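Probable benzoylformate decarboxylase (Rhodococcus jostii, PDB 7ORX) belongs to the thiamine diphosphate-dependent enzyme family and binds thiamine diphosphate together with a sodium ion in a four-chain assembly. Local coordinates at residues Y44-L48 with W442-Y447. Sequence-based numbering, arbitrary orientation.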
loop_
_atom_site.group_PDB
_atom_site.type_symbol
_atom_site.label_atom_id
_atom_site.label_comp_id
_atom_site.label_asym_id
_atom_site.label_seq_id
_atom_site.Cartn_x
_atom_site.Cartn_y
_atom_site.Cartn_z
ATOM N N TYR C 44 32.281 9.801 -1.028
ATOM C CA TYR C 44 31.000 10.141 -0.380
ATOM C C TYR C 44 30.768 11.639 -0.578
ATOM O O TYR C 44 31.695 12.451 -0.372
ATOM C CB TYR C 44 31.051 9.745 1.088
ATOM C CG TYR C 44 29.756 9.868 1.842
ATOM C CD1 TYR C 44 28.822 8.846 1.861
ATOM C CD2 TYR C 44 29.487 11.003 2.581
ATOM C CE1 TYR C 44 27.653 8.948 2.606
ATOM C CE2 TYR C 44 28.312 11.143 3.306
ATOM C CZ TYR C 44 27.404 10.096 3.349
ATOM O OH TYR C 44 26.254 10.265 4.075
ATOM N N VAL C 45 29.573 12.019 -1.008
ATOM C CA VAL C 45 29.231 13.450 -1.182
ATOM C C VAL C 45 28.121 13.792 -0.184
ATOM O O VAL C 45 27.006 13.371 -0.345
ATOM C CB VAL C 45 28.849 13.737 -2.639
ATOM C CG1 VAL C 45 28.544 15.203 -2.791
ATOM C CG2 VAL C 45 29.928 13.326 -3.628
ATOM N N LEU C 46 28.464 14.489 0.873
ATOM C CA LEU C 46 27.491 14.847 1.926
ATOM C C LEU C 46 26.624 16.033 1.443
ATOM O O LEU C 46 27.167 16.991 0.855
ATOM C CB LEU C 46 28.302 15.176 3.185
ATOM C CG LEU C 46 27.541 15.778 4.361
ATOM C CD1 LEU C 46 26.535 14.787 4.928
ATOM C CD2 LEU C 46 28.518 16.219 5.439
ATOM N N GLY C 47 25.323 15.953 1.692
ATOM C CA GLY C 47 24.364 17.065 1.583
ATOM C C GLY C 47 23.696 17.283 2.930
ATOM O O GLY C 47 23.544 16.288 3.672
ATOM N N LEU C 48 23.387 18.541 3.294
ATOM C CA LEU C 48 22.925 18.882 4.674
ATOM C C LEU C 48 21.443 18.548 4.869
ATOM O O LEU C 48 20.957 18.729 6.007
ATOM C CB LEU C 48 23.165 20.360 4.922
ATOM C CG LEU C 48 24.599 20.795 4.757
ATOM C CD1 LEU C 48 24.696 22.269 4.936
ATOM C CD2 LEU C 48 25.466 20.152 5.777
ATOM N N TRP C 442 26.360 24.604 0.070
ATOM C CA TRP C 442 27.387 24.082 1.015
ATOM C C TRP C 442 28.191 22.957 0.361
ATOM O O TRP C 442 29.420 23.033 0.399
ATOM C CB TRP C 442 26.728 23.577 2.287
ATOM C CG TRP C 442 27.716 23.111 3.304
ATOM C CD1 TRP C 442 28.368 23.894 4.214
ATOM C CD2 TRP C 442 28.150 21.763 3.528
ATOM N NE1 TRP C 442 29.183 23.118 4.990
ATOM C CE2 TRP C 442 29.052 21.802 4.604
ATOM C CE3 TRP C 442 27.876 20.541 2.935
ATOM C CZ2 TRP C 442 29.685 20.661 5.087
ATOM C CZ3 TRP C 442 28.493 19.404 3.423
ATOM C CH2 TRP C 442 29.387 19.471 4.481
ATOM N N SER C 443 27.515 21.997 -0.263
ATOM C CA SER C 443 28.169 20.859 -0.940
ATOM C C SER C 443 29.095 21.392 -2.028
ATOM O O SER C 443 30.245 20.989 -2.076
ATOM C CB SER C 443 27.155 19.886 -1.441
ATOM O OG SER C 443 26.458 19.329 -0.329
ATOM N N ALA C 444 28.656 22.344 -2.818
ATOM C CA ALA C 444 29.498 22.960 -3.871
ATOM C C ALA C 444 30.743 23.586 -3.253
ATOM O O ALA C 444 31.860 23.476 -3.835
ATOM C CB ALA C 444 28.665 23.969 -4.608
ATOM N N ALA C 445 30.567 24.267 -2.121
ATOM C CA ALA C 445 31.689 24.936 -1.434
ATOM C C ALA C 445 32.667 23.894 -0.922
ATOM O O ALA C 445 33.824 23.969 -1.331
ATOM C CB ALA C 445 31.190 25.807 -0.300
ATOM N N GLN C 446 32.197 22.979 -0.064
ATOM C CA GLN C 446 33.000 21.858 0.501
ATOM C C GLN C 446 33.760 21.113 -0.593
ATOM O O GLN C 446 34.900 20.846 -0.363
ATOM C CB GLN C 446 32.126 20.822 1.207
ATOM C CG GLN C 446 31.621 21.294 2.557
ATOM C CD GLN C 446 32.776 21.703 3.445
ATOM O OE1 GLN C 446 33.598 20.873 3.838
ATOM N NE2 GLN C 446 32.840 22.975 3.789
ATOM N N TYR C 447 33.135 20.728 -1.699
ATOM C CA TYR C 447 33.759 19.770 -2.650
ATOM C C TYR C 447 34.342 20.552 -3.821
ATOM O O TYR C 447 34.781 19.890 -4.762
ATOM C CB TYR C 447 32.782 18.674 -3.084
ATOM C CG TYR C 447 32.359 17.801 -1.936
ATOM C CD1 TYR C 447 33.224 16.897 -1.370
ATOM C CD2 TYR C 447 31.103 17.902 -1.389
ATOM C CE1 TYR C 447 32.845 16.093 -0.306
ATOM C CE2 TYR C 447 30.707 17.131 -0.309
ATOM C CZ TYR C 447 31.588 16.234 0.245
ATOM O OH TYR C 447 31.193 15.510 1.325
HETATM O O HOH W 1 23.852 20.220 0.896
#
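Three side chains of helix 442-447, W442, S443 and Y447, reach across to the edge strand 44-46 and the loop that follows it. The indole of W442 is the largest bump, and it rises into the hollow between L46 and L48: L48 lies over one ring face, its CD2 3.8 Å from the centroid of the six-membered ring in a CH-pi contact, while L46 CD2 meets W442 CH2 at 3.5 Å. W442 NE1 is hydrogen-bonded to P482 O of the second subunit. Strand 43-46 is an outermost strand of the parallel sheet of the N-terminal TPP-binding domain within this chain, so its outer edge is met here by a helix of the C-terminal one. Y447 OH accepts a hydrogen bond from L46 N (2.9 Å), and Y447 CE2 touches V45 CG1 at 3.8 Å. S443 sits opposite G47, the two CA atoms 5.9 Å apart, the closest backbone approach of the two segments; S443 OG donates to L46 O (2.7 Å), and a water bridges S443 OG to L48 N.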